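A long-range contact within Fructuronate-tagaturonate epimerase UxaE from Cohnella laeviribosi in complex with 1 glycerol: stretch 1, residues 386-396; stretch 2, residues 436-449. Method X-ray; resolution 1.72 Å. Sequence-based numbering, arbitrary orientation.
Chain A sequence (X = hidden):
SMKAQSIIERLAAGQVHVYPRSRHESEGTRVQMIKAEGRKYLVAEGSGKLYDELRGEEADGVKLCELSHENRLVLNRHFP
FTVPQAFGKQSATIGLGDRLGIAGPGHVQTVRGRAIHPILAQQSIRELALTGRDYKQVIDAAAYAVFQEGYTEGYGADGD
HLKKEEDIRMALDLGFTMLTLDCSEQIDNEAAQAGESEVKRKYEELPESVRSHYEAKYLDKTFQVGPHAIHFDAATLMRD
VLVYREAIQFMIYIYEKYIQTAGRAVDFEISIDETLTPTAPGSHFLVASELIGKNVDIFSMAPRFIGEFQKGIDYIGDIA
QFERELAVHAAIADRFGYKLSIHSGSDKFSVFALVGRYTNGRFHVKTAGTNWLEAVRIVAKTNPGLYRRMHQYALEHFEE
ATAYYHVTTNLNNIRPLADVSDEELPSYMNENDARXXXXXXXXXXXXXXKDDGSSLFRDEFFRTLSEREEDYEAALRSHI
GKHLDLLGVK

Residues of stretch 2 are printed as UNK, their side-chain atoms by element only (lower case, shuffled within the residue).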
# COMPACT_ATOMS: atom_id res chain seq x y z
N LEU A 386 22.63 -1.10 16.53
CA LEU A 386 21.53 -0.21 16.15
C LEU A 386 20.19 -0.88 16.40
O LEU A 386 19.26 -0.24 16.91
CB LEU A 386 21.66 0.20 14.68
CG LEU A 386 20.54 1.09 14.13
CD1 LEU A 386 20.43 2.39 14.92
CD2 LEU A 386 20.74 1.38 12.64
N TYR A 387 20.07 -2.17 16.07
CA TYR A 387 18.81 -2.86 16.32
C TYR A 387 18.43 -2.78 17.80
O TYR A 387 17.27 -2.48 18.14
CB TYR A 387 18.87 -4.33 15.86
CG TYR A 387 17.54 -4.96 16.19
CD1 TYR A 387 16.47 -4.84 15.31
CD2 TYR A 387 17.32 -5.59 17.42
CE1 TYR A 387 15.22 -5.36 15.63
CE2 TYR A 387 16.08 -6.10 17.75
CZ TYR A 387 15.04 -5.98 16.84
OH TYR A 387 13.81 -6.49 17.19
N ARG A 388 19.37 -3.08 18.69
CA ARG A 388 19.07 -3.05 20.13
C ARG A 388 18.57 -1.68 20.56
O ARG A 388 17.59 -1.58 21.32
CB ARG A 388 20.31 -3.42 20.95
CG ARG A 388 20.79 -4.83 20.76
CD ARG A 388 21.98 -5.15 21.70
NE ARG A 388 22.46 -6.51 21.46
CZ ARG A 388 21.97 -7.59 22.05
NH1 ARG A 388 21.01 -7.50 22.96
NH2 ARG A 388 22.45 -8.78 21.73
N ARG A 389 19.21 -0.61 20.09
CA ARG A 389 18.76 0.73 20.45
C ARG A 389 17.36 1.00 19.93
O ARG A 389 16.53 1.60 20.63
CB ARG A 389 19.76 1.76 19.94
CG ARG A 389 21.10 1.70 20.67
CD ARG A 389 22.08 2.69 20.09
NE ARG A 389 21.48 4.01 19.99
CZ ARG A 389 21.43 4.73 18.87
NH1 ARG A 389 21.95 4.26 17.75
NH2 ARG A 389 20.85 5.92 18.89
N MET A 390 17.07 0.59 18.68
CA MET A 390 15.74 0.81 18.10
C MET A 390 14.68 -0.02 18.81
O MET A 390 13.58 0.46 19.08
CB MET A 390 15.77 0.49 16.60
CG MET A 390 16.66 1.42 15.77
SD MET A 390 16.70 1.10 13.96
CE MET A 390 15.02 1.54 13.49
N HIS A 391 14.99 -1.29 19.12
CA HIS A 391 14.04 -2.17 19.78
C HIS A 391 13.70 -1.64 21.17
O HIS A 391 12.52 -1.57 21.55
CB HIS A 391 14.63 -3.58 19.82
CG HIS A 391 13.81 -4.62 20.53
ND1 HIS A 391 13.41 -5.79 19.92
CD2 HIS A 391 13.39 -4.70 21.82
CE1 HIS A 391 12.75 -6.54 20.79
NE2 HIS A 391 12.72 -5.90 21.95
N GLN A 392 14.71 -1.22 21.92
CA GLN A 392 14.47 -0.70 23.26
C GLN A 392 13.64 0.58 23.22
O GLN A 392 12.75 0.78 24.05
CB GLN A 392 15.81 -0.46 23.97
CG GLN A 392 15.67 -0.23 25.48
CD GLN A 392 14.95 -1.37 26.19
OE1 GLN A 392 15.32 -2.54 26.05
NE2 GLN A 392 13.92 -1.03 26.96
N TYR A 393 13.92 1.46 22.25
CA TYR A 393 13.14 2.68 22.09
C TYR A 393 11.69 2.36 21.76
O TYR A 393 10.77 2.98 22.31
CB TYR A 393 13.77 3.55 21.00
CG TYR A 393 13.27 4.97 20.91
CD1 TYR A 393 12.20 5.31 20.09
CD2 TYR A 393 13.93 6.00 21.58
CE1 TYR A 393 11.76 6.61 19.99
CE2 TYR A 393 13.49 7.30 21.48
CZ TYR A 393 12.42 7.61 20.69
OH TYR A 393 11.99 8.91 20.58
N ALA A 394 11.47 1.40 20.86
CA ALA A 394 10.12 0.97 20.55
C ALA A 394 9.39 0.49 21.79
O ALA A 394 8.21 0.82 22.00
CB ALA A 394 10.16 -0.13 19.49
N LEU A 395 10.06 -0.31 22.63
CA LEU A 395 9.45 -0.75 23.89
C LEU A 395 9.06 0.44 24.74
O LEU A 395 7.97 0.46 25.33
CB LEU A 395 10.43 -1.63 24.66
CG LEU A 395 10.59 -3.09 24.25
CD1 LEU A 395 11.78 -3.71 24.98
CD2 LEU A 395 9.31 -3.88 24.53
N GLU A 396 9.93 1.44 24.82
CA GLU A 396 9.69 2.57 25.70
C GLU A 396 8.56 3.46 25.22
O GLU A 396 7.95 4.17 26.04
CB GLU A 396 10.98 3.39 25.84
CG GLU A 396 12.02 2.70 26.70
CD GLU A 396 13.39 3.36 26.61
OE1 GLU A 396 13.52 4.41 25.92
OE2 GLU A 396 14.34 2.82 27.22
N UNK A 436 5.03 -6.97 15.72
CA UNK A 436 4.07 -5.88 15.88
C UNK A 436 4.70 -4.68 16.57
O UNK A 436 4.39 -3.53 16.22
o UNK A 436 0.46 -7.68 17.64
c UNK A 436 0.65 -7.54 16.43
c UNK A 436 2.85 -6.36 16.66
c UNK A 436 2.05 -7.40 15.89
n UNK A 436 -0.34 -7.49 15.56
N UNK A 437 5.58 -4.93 17.53
CA UNK A 437 6.27 -3.86 18.24
C UNK A 437 7.01 -2.96 17.27
O UNK A 437 6.90 -1.73 17.34
c UNK A 437 9.32 -4.33 20.65
c UNK A 437 7.51 -2.58 20.87
c UNK A 437 8.24 -3.53 19.92
c UNK A 437 7.23 -4.46 19.26
N UNK A 438 7.78 -3.57 16.36
CA UNK A 438 8.56 -2.79 15.40
C UNK A 438 7.71 -2.27 14.25
O UNK A 438 8.00 -1.20 13.70
c UNK A 438 10.88 -4.03 17.13
c UNK A 438 11.70 -2.23 15.61
c UNK A 438 11.06 -3.60 15.66
c UNK A 438 9.73 -3.63 14.87
N UNK A 439 6.64 -3.00 13.88
CA UNK A 439 5.82 -2.61 12.73
C UNK A 439 5.20 -1.24 12.96
O UNK A 439 5.29 -0.36 12.11
c UNK A 439 3.77 -4.41 10.21
c UNK A 439 3.96 -3.53 11.22
c UNK A 439 4.73 -3.67 12.51
n UNK A 439 3.23 -2.41 10.89
n UNK A 439 2.96 -3.80 9.28
c UNK A 439 2.64 -2.59 9.72
N UNK A 440 4.62 -1.05 14.14
CA UNK A 440 3.75 0.08 14.41
C UNK A 440 4.52 1.31 14.89
O UNK A 440 4.00 2.43 14.80
c UNK A 440 2.70 -0.44 15.41
c UNK A 440 2.23 0.58 16.37
c UNK A 440 1.82 -2.30 13.93
c UNK A 440 1.52 -1.08 14.69
N UNK A 441 5.77 1.13 15.32
CA UNK A 441 6.60 2.21 15.84
C UNK A 441 7.50 2.82 14.77
O UNK A 441 8.42 3.56 15.11
c UNK A 441 7.45 1.72 17.02
c UNK A 441 6.56 1.43 18.26
o UNK A 441 8.19 0.55 16.67
N UNK A 442 7.25 2.53 13.48
CA UNK A 442 8.11 3.06 12.42
C UNK A 442 8.21 4.58 12.46
O UNK A 442 9.30 5.14 12.28
c UNK A 442 5.07 2.79 11.21
c UNK A 442 5.00 4.89 9.42
c UNK A 442 7.59 2.61 11.05
c UNK A 442 6.26 3.24 10.66
c UNK A 442 6.20 4.30 9.77
c UNK A 442 3.85 3.37 10.87
c UNK A 442 3.83 4.42 9.98
o UNK A 442 2.63 5.00 9.62
N UNK A 443 7.09 5.26 12.69
CA UNK A 443 7.10 6.71 12.67
C UNK A 443 7.86 7.29 13.85
O UNK A 443 8.70 8.18 13.68
N UNK A 444 7.60 6.76 15.05
CA UNK A 444 8.34 7.18 16.24
C UNK A 444 9.84 6.95 16.10
O UNK A 444 10.64 7.73 16.60
c UNK A 444 6.26 7.99 18.56
c UNK A 444 6.41 6.62 17.92
c UNK A 444 7.84 6.43 17.46
c UNK A 444 6.08 5.51 18.89
N UNK A 445 10.23 5.83 15.48
CA UNK A 445 11.64 5.52 15.34
C UNK A 445 12.30 6.41 14.29
O UNK A 445 13.39 6.95 14.51
c UNK A 445 11.55 3.04 16.08
c UNK A 445 11.82 4.05 14.96
c UNK A 445 12.71 3.02 17.07
c UNK A 445 11.32 1.64 15.51
N UNK A 446 11.64 6.56 13.14
CA UNK A 446 12.20 7.33 12.03
C UNK A 446 12.34 8.80 12.39
O UNK A 446 13.30 9.46 11.96
c UNK A 446 13.05 5.62 9.72
c UNK A 446 11.31 7.18 10.79
c UNK A 446 10.58 5.41 9.15
c UNK A 446 11.72 6.36 9.57
N UNK A 447 11.40 9.34 13.15
CA UNK A 447 11.43 10.76 13.47
C UNK A 447 12.13 11.06 14.80
O UNK A 447 12.24 12.23 15.17
o UNK A 447 10.22 12.59 10.62
c UNK A 447 10.00 11.33 13.49
n UNK A 447 8.04 12.86 11.10
c UNK A 447 9.24 11.06 12.19
c UNK A 447 9.21 12.24 11.24
N UNK A 448 12.63 10.04 15.49
CA UNK A 448 13.27 10.25 16.79
C UNK A 448 14.52 11.10 16.65
O UNK A 448 15.29 10.96 15.70
c UNK A 448 13.63 8.91 17.42
N UNK A 449 14.74 11.99 17.61
CA UNK A 449 15.89 12.88 17.56
C UNK A 449 16.60 12.92 18.90
O UNK A 449 16.06 12.52 19.94
c UNK A 449 14.19 15.36 15.23
c UNK A 449 13.59 14.99 13.88
c UNK A 449 15.27 14.39 15.61
c UNK A 449 15.47 14.29 17.12
n UNK A 449 14.65 14.69 12.87
O HOH W 1 14.11 10.84 21.09
O HOH W 2 10.10 9.42 18.91

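Position 436 has three side-chain carbons in a row, the third carrying one oxygen and one nitrogen. It lies out of reach of stretch 1. It is Gln436, its amide bonded elsewhere in the structure.

Position 437 has four carbons, forked at the second. One terminal carbon sits over a face of the His391 ring; the other approaches Ala394. This is Leu437. CD2 of Leu437 lies 4.1 Å from the His391 ring centroid, a CH-pi contact, and its CD1 is 3.9 Å from CB of Ala394.

Position 438 has the same four-carbon fork. Its end nears Tyr387 and His391. It is Leu438, with CD2 3.8 Å from OH of Tyr387.

Position 439 has one carbon, then a five-membered ring of three carbons and two nitrogens. It is out of reach. It is His439.

Position 440 has four carbons forked at the first, one arm two carbons long. Also out of reach, it is Ile440.

Position 441 has one carbon carrying an oxygen and a carbon. The oxygen touches CB of Ala394. It is Thr441. OG1 of Thr441 lies 3.5 Å from CB of Ala394 and donates a hydrogen bond to O of Leu437 (2.7 Å).

Position 442 has one carbon and a six-carbon ring bearing an oxygen. Pointing away, it is Tyr442.

Position 443 has no side-chain atoms and touches nothing on stretch 1. It is Gly443.

Position 444 has four carbons forked at the second. Its CA-to-CB bond points toward stretch 1, but the backbone O makes the closest contact. It is Leu444. O of Leu444 lies 3.7 Å from CE1 of Tyr393.

Position 445 has four carbons, again forked at the second. One terminal carbon reaches Met390 and Tyr393. It is Leu445, with CD2 3.4 Å from O of Met390 and 3.8 Å from CD1 of Tyr393.

Position 446 has another four-carbon fork at the second, without contact. It is Leu446.

Position 447 has three carbons, the third carrying oxygen and nitrogen. Pointing away, it is Gln447.

Position 448 has one carbon, near the Tyr393 hydroxyl. It is Ala448, with CB 3.6 Å from OH of Tyr393.

Position 449 has four carbons in a row ending in nitrogen. Exposed and pointing away, it is Lys449.

The contact is mainly apolar packing. No direct hydrogen bond crosses it. The backbones come close at Ala394, whose CA is 6.0 Å from CA of Thr441. ND1 of His391 shares a 2.8 Å hydrogen bond with OH of Tyr387. Two waters at OH of Tyr393 donate to O of Leu444 and O of Lys449, respectively.

Stretch 2 (436-449) QLLHITYGLLLQAK
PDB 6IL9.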